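PDB 3M8N: possible glutathione S-transferase from Rhodopseudomonas palustris, which probably acts as a glutathione transferase, joining glutathione to electrophilic compounds. Local coordinates for residues Ser8-Gly13 against Ala31-Ile36; Ala21-Asp26 against Gly197-Asp202; Pro106-Ala111 against Asp173-Asp178. All blocks are in the same frame, centred on the assembly; numbering follows the deposited sequence.

Contact 1: residues Ser8-Gly13 against Ala31-Ile36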
loop_
_atom_site.group_PDB
_atom_site.type_symbol
_atom_site.label_atom_id
_atom_site.label_comp_id
_atom_site.label_asym_id
_atom_site.label_seq_id
_atom_site.Cartn_x
_atom_site.Cartn_y
_atom_site.Cartn_z
ATOM N N SER A 8 -11.056 -6.196 14.905
ATOM C CA SER A 8 -11.725 -6.252 13.613
ATOM C C SER A 8 -13.049 -5.540 13.625
ATOM O O SER A 8 -13.765 -5.597 14.560
ATOM C CB SER A 8 -11.907 -7.736 13.180
ATOM O OG SER A 8 -12.679 -7.900 12.035
HETATM N N MSE A 9 -13.365 -4.856 12.559
HETATM C CA MSE A 9 -14.701 -4.417 12.359
HETATM C C MSE A 9 -15.386 -5.267 11.309
HETATM O O MSE A 9 -14.893 -5.473 10.230
HETATM C CB MSE A 9 -14.665 -2.973 11.926
HETATM C CG MSE A 9 -16.003 -2.309 11.979
HETATM SE SE MSE A 9 -15.854 -0.445 11.415
HETATM C CE MSE A 9 -17.421 -0.393 10.293
ATOM N N GLN A 10 -16.569 -5.732 11.637
ATOM C CA GLN A 10 -17.309 -6.719 10.824
ATOM C C GLN A 10 -17.607 -6.199 9.415
ATOM O O GLN A 10 -17.343 -6.866 8.442
ATOM C CB GLN A 10 -18.559 -7.198 11.604
ATOM C CG GLN A 10 -19.350 -8.348 11.010
ATOM C CD GLN A 10 -18.559 -9.663 10.938
ATOM O OE1 GLN A 10 -17.772 -9.991 11.805
ATOM N NE2 GLN A 10 -18.739 -10.371 9.868
ATOM N N ARG A 11 -18.047 -4.957 9.310
ATOM C CA ARG A 11 -18.469 -4.392 8.024
ATOM C C ARG A 11 -17.380 -3.537 7.391
ATOM O O ARG A 11 -17.598 -2.946 6.355
ATOM C CB ARG A 11 -19.792 -3.599 8.166
ATOM C CG ARG A 11 -21.075 -4.479 8.449
ATOM C CD ARG A 11 -22.385 -3.671 8.667
ATOM N NE ARG A 11 -22.646 -2.818 7.504
ATOM C CZ ARG A 11 -23.592 -3.019 6.581
ATOM N NH1 ARG A 11 -24.435 -4.057 6.687
ATOM N NH2 ARG A 11 -23.708 -2.171 5.550
ATOM N N SER A 12 -16.198 -3.496 7.987
ATOM C CA SER A 12 -15.056 -2.861 7.357
ATOM C C SER A 12 -14.365 -3.717 6.268
ATOM O O SER A 12 -14.043 -4.894 6.513
ATOM C CB SER A 12 -14.078 -2.565 8.450
ATOM O OG SER A 12 -12.860 -2.270 7.905
ATOM N N GLY A 13 -14.106 -3.154 5.082
ATOM C CA GLY A 13 -13.491 -3.898 4.001
ATOM C C GLY A 13 -12.050 -4.268 4.276
ATOM O O GLY A 13 -11.606 -5.323 3.904
ATOM N N ALA A 31 -11.168 -13.139 17.689
ATOM C CA ALA A 31 -11.597 -11.859 17.158
ATOM C C ALA A 31 -12.025 -11.008 18.314
ATOM O O ALA A 31 -12.683 -11.512 19.242
ATOM C CB ALA A 31 -12.737 -12.043 16.201
ATOM N N VAL A 32 -11.599 -9.742 18.276
ATOM C CA VAL A 32 -12.131 -8.719 19.145
ATOM C C VAL A 32 -12.804 -7.680 18.252
ATOM O O VAL A 32 -12.165 -7.110 17.395
ATOM C CB VAL A 32 -11.063 -8.052 20.018
ATOM C CG1 VAL A 32 -11.730 -7.167 21.070
ATOM C CG2 VAL A 32 -10.204 -9.043 20.675
ATOM N N GLU A 33 -14.100 -7.466 18.446
ATOM C CA GLU A 33 -14.853 -6.522 17.645
ATOM C C GLU A 33 -14.652 -5.063 18.077
ATOM O O GLU A 33 -14.693 -4.749 19.252
ATOM C CB GLU A 33 -16.316 -6.883 17.680
ATOM C CG GLU A 33 -17.159 -6.018 16.786
ATOM C CD GLU A 33 -17.053 -6.384 15.295
ATOM O OE1 GLU A 33 -16.707 -7.549 14.956
ATOM O OE2 GLU A 33 -17.316 -5.498 14.448
ATOM N N VAL A 34 -14.387 -4.184 17.111
ATOM C CA VAL A 34 -14.103 -2.776 17.353
ATOM C C VAL A 34 -14.946 -1.992 16.387
ATOM O O VAL A 34 -14.688 -2.047 15.216
ATOM C CB VAL A 34 -12.600 -2.370 17.128
ATOM C CG1 VAL A 34 -12.410 -0.861 17.386
ATOM C CG2 VAL A 34 -11.658 -3.133 18.033
ATOM N N ASP A 35 -15.939 -1.244 16.864
ATOM C CA ASP A 35 -16.773 -0.451 15.969
ATOM C C ASP A 35 -16.354 1.029 15.713
ATOM O O ASP A 35 -16.693 1.932 16.475
ATOM C CB ASP A 35 -18.237 -0.542 16.391
ATOM C CG ASP A 35 -19.150 0.067 15.383
ATOM O OD1 ASP A 35 -18.665 0.533 14.336
ATOM O OD2 ASP A 35 -20.352 0.100 15.638
ATOM N N ILE A 36 -15.680 1.252 14.588
ATOM C CA ILE A 36 -15.188 2.572 14.161
ATOM C C ILE A 36 -16.232 3.670 14.282
ATOM O O ILE A 36 -15.931 4.783 14.709
ATOM C CB ILE A 36 -14.644 2.495 12.696
ATOM C CG1 ILE A 36 -13.328 1.723 12.702
ATOM C CG2 ILE A 36 -14.453 3.835 12.070
ATOM C CD1 ILE A 36 -12.756 1.472 14.088
#
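S8 and E33 pair as neighbours in the parallel strands 4-8 and 29-33. S8 bonds to the two residues flanking E33. Its N donates to V32 O at 2.9 Å, and its O accepts from V34 N at 3.0 Å. The strands then part, and side chains take over. E33 reaches forward past the S8 carbonyl. Its CG is anti to the backbone N (chi1 -175°), and the chain bends at chi2 (77°), which turns the carboxylate toward the turn M9-S12. OE2 receives Q10 N at 2.9 Å on its syn lone pair, the side of OE1. The Q10 side chain crosses that of E33 at about a right angle, and its CB lies 3.5 Å from E33 OE2. The amide end of Q10 goes elsewhere, with NE2 bonded to W203 O. M9, a selenomethionine, leaves in another direction. Its CB sits 3.4 Å from V34 O, with CG beside the same oxygen, and the extended chi2 (180°) carries SE on to I36. The M9 and I36 side chains cross at roughly a right angle. Strand, helix 13-24 and strand form the first beta-alpha-beta unit of the thioredoxin-like domain. The S12 side chain caps the start of that helix, with a weak bond from S15 N. In regular parallel pairing the Q10 amide would next meet V34 O. Here a side-chain oxygen of E33 takes the place of that backbone acceptor where the strands part, and the N-H it accepts would probably stabilise the carboxylate.

Contact 2: residues Ala21-Asp26 against Gly197-Asp202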
loop_
_atom_site.group_PDB
_atom_site.type_symbol
_atom_site.label_atom_id
_atom_site.label_comp_id
_atom_site.label_asym_id
_atom_site.label_seq_id
_atom_site.Cartn_x
_atom_site.Cartn_y
_atom_site.Cartn_z
ATOM N N ALA A 21 -8.212 -13.920 4.489
ATOM C CA ALA A 21 -6.908 -14.586 4.533
ATOM C C ALA A 21 -6.831 -15.621 5.644
ATOM O O ALA A 21 -6.427 -16.719 5.388
ATOM C CB ALA A 21 -5.775 -13.556 4.659
ATOM N N LEU A 22 -7.252 -15.284 6.850
ATOM C CA LEU A 22 -7.274 -16.213 7.943
ATOM C C LEU A 22 -8.177 -17.450 7.700
ATOM O O LEU A 22 -7.799 -18.550 8.096
ATOM C CB LEU A 22 -7.644 -15.523 9.243
ATOM C CG LEU A 22 -6.596 -14.497 9.738
ATOM C CD1 LEU A 22 -7.067 -13.585 10.799
ATOM C CD2 LEU A 22 -5.354 -15.208 10.201
ATOM N N ALA A 23 -9.338 -17.267 7.055
ATOM C CA ALA A 23 -10.212 -18.371 6.671
ATOM C C ALA A 23 -9.511 -19.202 5.641
ATOM O O ALA A 23 -9.490 -20.404 5.780
ATOM C CB ALA A 23 -11.498 -17.877 6.119
ATOM N N LEU A 24 -8.900 -18.570 4.634
ATOM C CA LEU A 24 -8.293 -19.337 3.557
ATOM C C LEU A 24 -7.095 -20.145 4.018
ATOM O O LEU A 24 -6.876 -21.219 3.520
ATOM C CB LEU A 24 -7.951 -18.472 2.374
ATOM C CG LEU A 24 -9.110 -17.797 1.720
ATOM C CD1 LEU A 24 -8.571 -16.911 0.659
ATOM C CD2 LEU A 24 -9.957 -18.807 1.121
ATOM N N LEU A 25 -6.349 -19.618 4.975
ATOM C CA LEU A 25 -5.196 -20.245 5.589
ATOM C C LEU A 25 -5.593 -21.264 6.650
ATOM O O LEU A 25 -4.772 -21.998 7.197
ATOM C CB LEU A 25 -4.273 -19.188 6.234
ATOM C CG LEU A 25 -3.604 -18.318 5.201
ATOM C CD1 LEU A 25 -2.749 -17.274 5.883
ATOM C CD2 LEU A 25 -2.833 -19.162 4.279
ATOM N N ASP A 26 -6.878 -21.303 6.929
ATOM C CA ASP A 26 -7.412 -22.065 7.980
ATOM C C ASP A 26 -6.673 -21.740 9.272
ATOM O O ASP A 26 -6.376 -22.618 10.045
ATOM C CB ASP A 26 -7.345 -23.542 7.619
ATOM C CG ASP A 26 -8.110 -24.401 8.592
ATOM O OD1 ASP A 26 -9.084 -23.885 9.201
ATOM O OD2 ASP A 26 -7.713 -25.587 8.753
ATOM N N GLY A 197 -12.715 -22.662 1.348
ATOM C CA GLY A 197 -12.554 -21.911 2.558
ATOM C C GLY A 197 -12.918 -20.466 2.456
ATOM O O GLY A 197 -12.693 -19.741 3.396
ATOM N N PHE A 198 -13.490 -20.036 1.340
ATOM C CA PHE A 198 -13.875 -18.681 1.158
ATOM C C PHE A 198 -14.962 -18.379 2.161
ATOM O O PHE A 198 -15.774 -19.257 2.474
ATOM C CB PHE A 198 -14.353 -18.436 -0.267
ATOM C CG PHE A 198 -14.916 -17.042 -0.495
ATOM C CD1 PHE A 198 -14.099 -15.986 -0.877
ATOM C CD2 PHE A 198 -16.246 -16.771 -0.288
ATOM C CE1 PHE A 198 -14.618 -14.710 -1.070
ATOM C CE2 PHE A 198 -16.743 -15.511 -0.495
ATOM C CZ PHE A 198 -15.921 -14.476 -0.897
ATOM N N ILE A 199 -14.928 -17.148 2.707
ATOM C CA ILE A 199 -15.989 -16.572 3.566
ATOM C C ILE A 199 -16.432 -15.214 3.060
ATOM O O ILE A 199 -15.684 -14.494 2.426
ATOM C CB ILE A 199 -15.605 -16.482 5.002
ATOM C CG1 ILE A 199 -14.341 -15.619 5.173
ATOM C CG2 ILE A 199 -15.456 -17.890 5.563
ATOM C CD1 ILE A 199 -14.097 -15.086 6.537
ATOM N N THR A 200 -17.686 -14.874 3.318
ATOM C CA THR A 200 -18.201 -13.607 2.882
ATOM C C THR A 200 -17.926 -12.596 3.978
ATOM O O THR A 200 -17.535 -12.968 5.057
ATOM C CB THR A 200 -19.685 -13.670 2.677
ATOM O OG1 THR A 200 -20.291 -13.951 3.926
ATOM C CG2 THR A 200 -20.039 -14.733 1.681
HETATM N N MSE A 201 -18.162 -11.320 3.695
HETATM C CA MSE A 201 -17.993 -10.287 4.676
HETATM C C MSE A 201 -18.955 -10.357 5.861
HETATM O O MSE A 201 -18.660 -9.830 6.916
HETATM C CB MSE A 201 -18.017 -8.959 3.971
HETATM C CG MSE A 201 -17.907 -7.786 4.882
HETATM SE SE MSE A 201 -17.856 -6.186 3.824
HETATM C CE MSE A 201 -16.067 -5.772 3.739
ATOM N N ASP A 202 -20.088 -11.042 5.737
ATOM C CA ASP A 202 -20.982 -11.134 6.871
ATOM C C ASP A 202 -20.837 -12.374 7.751
ATOM O O ASP A 202 -21.393 -12.433 8.830
ATOM C CB ASP A 202 -22.435 -10.830 6.486
ATOM C CG ASP A 202 -22.895 -11.580 5.277
ATOM O OD1 ASP A 202 -22.065 -12.109 4.518
ATOM O OD2 ASP A 202 -24.115 -11.651 5.071
#
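The A23 methyl meets two things at once: the carbonyl of G197 and the side chain of I199. G197 O lies 3.5 Å from A23 CB. I199 meets the same methyl with CG1 and CD1, each 3.8 Å from A23 CB, and with CG2 slightly farther off. CG1 of I199 is placed between the backbone N and the carbonyl carbon (chi1 59°), which turns the longer branch to the helix. L24 approaches differently. Its CG is anti to the carbonyl carbon (chi1 -62°), and CD2 lies against the peptide joining G197 to F198. That methyl is 3.6 Å from G197 C and 3.7 Å from F198 N. Two alkyl groups of the helix thus pack on the backbone of G197. No hydrogen bond crosses between the segments. Helix 13-24 belongs to the thioredoxin-like domain, and residues 197-202 trail from helix 183-193 of the all-helical domain. The contact is thus part of the domain interface of the GST fold, at its surface. D26 has positive phi and forms a Schellman motif with the last turn, in which D26 N bonds back to A23 O at 3.0 Å. F198 directs its CB away from residues 21-26. Its ring meets that of Y166 with the planes about 85° apart, and it also touches Y16 and L20 of helix 13-24. Y16 OH adds a polar tie by hydrogen bonding to I199 O. G197 has positive phi, and at its backbone angles a CB would be jammed against the carbonyl O of the residue before. Having no side chain, it also leaves room for the A23 carbonyl and L24 CD2 to come close.

Contact 3: residues Pro106-Ala111 against Asp173-Asp178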
loop_
_atom_site.group_PDB
_atom_site.type_symbol
_atom_site.label_atom_id
_atom_site.label_comp_id
_atom_site.label_asym_id
_atom_site.label_seq_id
_atom_site.Cartn_x
_atom_site.Cartn_y
_atom_site.Cartn_z
ATOM N N PRO A 106 -8.847 4.532 -1.598
ATOM C CA PRO A 106 -9.282 5.922 -1.581
ATOM C C PRO A 106 -10.530 6.281 -2.418
ATOM O O PRO A 106 -11.073 7.362 -2.262
ATOM C CB PRO A 106 -8.077 6.663 -2.143
ATOM C CG PRO A 106 -6.982 5.684 -2.067
ATOM C CD PRO A 106 -7.590 4.418 -2.339
ATOM N N ASN A 107 -10.973 5.388 -3.270
ATOM C CA ASN A 107 -12.033 5.685 -4.165
ATOM C C ASN A 107 -13.171 4.736 -3.989
ATOM O O ASN A 107 -14.272 5.138 -3.612
ATOM C CB ASN A 107 -11.489 5.610 -5.577
ATOM C CG ASN A 107 -10.455 6.659 -5.843
ATOM O OD1 ASN A 107 -9.333 6.352 -6.220
ATOM N ND2 ASN A 107 -10.818 7.899 -5.650
ATOM N N ILE A 108 -12.919 3.457 -4.231
ATOM C CA ILE A 108 -13.986 2.487 -4.008
ATOM C C ILE A 108 -14.226 2.288 -2.556
ATOM O O ILE A 108 -15.359 2.113 -2.123
ATOM C CB ILE A 108 -13.732 1.131 -4.692
ATOM C CG1 ILE A 108 -13.529 1.324 -6.205
ATOM C CG2 ILE A 108 -14.832 0.128 -4.320
ATOM C CD1 ILE A 108 -13.714 0.082 -7.024
ATOM N N GLY A 109 -13.161 2.343 -1.780
ATOM C CA GLY A 109 -13.311 2.242 -0.328
ATOM C C GLY A 109 -14.032 3.391 0.350
ATOM O O GLY A 109 -14.839 3.163 1.256
ATOM N N SER A 110 -13.714 4.628 -0.050
ATOM C CA SER A 110 -14.448 5.792 0.453
ATOM C C SER A 110 -15.911 5.771 0.021
ATOM O O SER A 110 -16.781 6.033 0.810
ATOM C CB SER A 110 -13.807 7.122 0.047
ATOM O OG SER A 110 -12.384 7.167 -0.020
ATOM N N ALA A 111 -16.155 5.449 -1.248
ATOM C CA ALA A 111 -17.505 5.210 -1.780
ATOM C C ALA A 111 -18.277 4.232 -0.901
ATOM O O ALA A 111 -19.351 4.543 -0.408
ATOM C CB ALA A 111 -17.428 4.705 -3.279
ATOM N N ASP A 173 -20.210 -2.665 -6.982
ATOM C CA ASP A 173 -21.595 -2.606 -7.497
ATOM C C ASP A 173 -22.669 -2.285 -6.432
ATOM O O ASP A 173 -23.782 -1.926 -6.777
ATOM C CB ASP A 173 -21.970 -3.880 -8.321
ATOM C CG ASP A 173 -22.167 -5.164 -7.441
ATOM O OD1 ASP A 173 -21.501 -6.189 -7.698
ATOM O OD2 ASP A 173 -22.983 -5.186 -6.494
ATOM N N GLN A 174 -22.345 -2.401 -5.150
ATOM C CA GLN A 174 -23.279 -2.012 -4.120
ATOM C C GLN A 174 -23.089 -0.558 -3.796
ATOM O O GLN A 174 -23.862 0.010 -3.052
ATOM C CB GLN A 174 -23.140 -2.850 -2.847
ATOM C CG GLN A 174 -23.724 -4.219 -2.970
ATOM C CD GLN A 174 -23.027 -5.205 -2.071
ATOM O OE1 GLN A 174 -22.922 -4.965 -0.864
ATOM N NE2 GLN A 174 -22.509 -6.317 -2.648
ATOM N N CYS A 175 -22.090 0.080 -4.360
ATOM C CA CYS A 175 -21.829 1.418 -3.926
ATOM C C CYS A 175 -21.689 2.390 -5.083
ATOM O O CYS A 175 -20.876 3.292 -5.024
ATOM C CB CYS A 175 -20.636 1.440 -2.928
ATOM S SG CYS A 175 -18.906 1.165 -3.573
ATOM N N ASP A 176 -22.484 2.172 -6.134
ATOM C CA ASP A 176 -22.679 3.111 -7.232
ATOM C C ASP A 176 -21.783 2.842 -8.399
ATOM O O ASP A 176 -21.692 3.665 -9.296
ATOM C CB ASP A 176 -22.425 4.554 -6.803
ATOM C CG ASP A 176 -23.625 5.215 -6.119
ATOM O OD1 ASP A 176 -24.570 4.548 -5.646
ATOM O OD2 ASP A 176 -23.603 6.464 -6.056
ATOM N N PHE A 177 -21.081 1.718 -8.379
ATOM C CA PHE A 177 -20.326 1.317 -9.537
ATOM C C PHE A 177 -21.159 0.268 -10.282
ATOM O O PHE A 177 -21.895 -0.502 -9.703
ATOM C CB PHE A 177 -18.963 0.753 -9.132
ATOM C CG PHE A 177 -18.006 1.762 -8.606
ATOM C CD1 PHE A 177 -17.071 2.339 -9.422
ATOM C CD2 PHE A 177 -18.010 2.106 -7.295
ATOM C CE1 PHE A 177 -16.204 3.278 -8.936
ATOM C CE2 PHE A 177 -17.123 3.056 -6.796
ATOM C CZ PHE A 177 -16.237 3.622 -7.610
ATOM N N ASP A 178 -21.021 0.241 -11.585
ATOM C CA ASP A 178 -21.773 -0.682 -12.401
ATOM C C ASP A 178 -20.713 -1.508 -13.040
ATOM O O ASP A 178 -19.889 -1.002 -13.803
ATOM C CB ASP A 178 -22.667 0.093 -13.417
ATOM C CG ASP A 178 -23.253 -0.781 -14.568
ATOM O OD1 ASP A 178 -23.310 -2.037 -14.478
ATOM O OD2 ASP A 178 -23.690 -0.163 -15.579
#
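A111 of helix 87-117 and C175 of the loop after helix 160-169 bring the two backbones nearest, CA to CA 6.1 Å, just past a wider pi-type turn at 106-109 where the helix is kinked. F177 reaches in from the loop with CG anti to the carbonyl carbon (chi1 -70°). I108 lies over one face of its ring. The CH-pi contact is off-centre: I108 CG1 is 4.3 Å from the F177 ring centroid, 29° off the normal, and closest to CZ at 3.8 Å. I108 CD1 lies over the same ring. A111 meets F177 at the edge instead, in the plane of the ring, with A111 CB 3.9 Å from CE2. The same methyl touches C175 SG at 3.8 Å, so A111 CB meets both sulfur and ring edge. C175 SG also lies 3.9 Å from I108 O. S110 OG bonds back to P106 O at 2.6 Å, across the pi-type turn and from well above the carbonyl plane. Y137 of helix 129-146 meets the F177 ring edge-to-face, and D176 forms a salt bridge with R122. The arrangement joins three parts of the helical GST domain: the long helix 87-117, helix 129-146 and the loop before helix 183-193. Across the contact itself the side-chain interactions are apolar, and the four touching residues are buried. C175 also packs on C116. This sets the two cysteines side by side, consistent with the C116-C175 disulfide seen in another structure of this protein; here that bond is absent.

How the contacts relate
Contacts 1 and 2 touch, with centres about 15 Å apart. Q10 NE2 packs 3.0 Å from M201 O, beside its bond to W203 O, and the M201 CE methyl packs on S12 and G13. Helix 13-24 connects them: it starts at contact 1 and runs to contact 2. Contact 3 lies within the helical domain, about 19 Å from contact 1 and about 22 Å from contact 2 between centres, with nearest atoms about 7 Å away in each case. It is nested in the chain loop that contact 2 closes. Helix 87-117 spans the gap to contact 1, since Y112 OH bonds R11 O. In GSTs the glutathione site generally lies near the start of the first helix, so contact 1 is probably nearest to it.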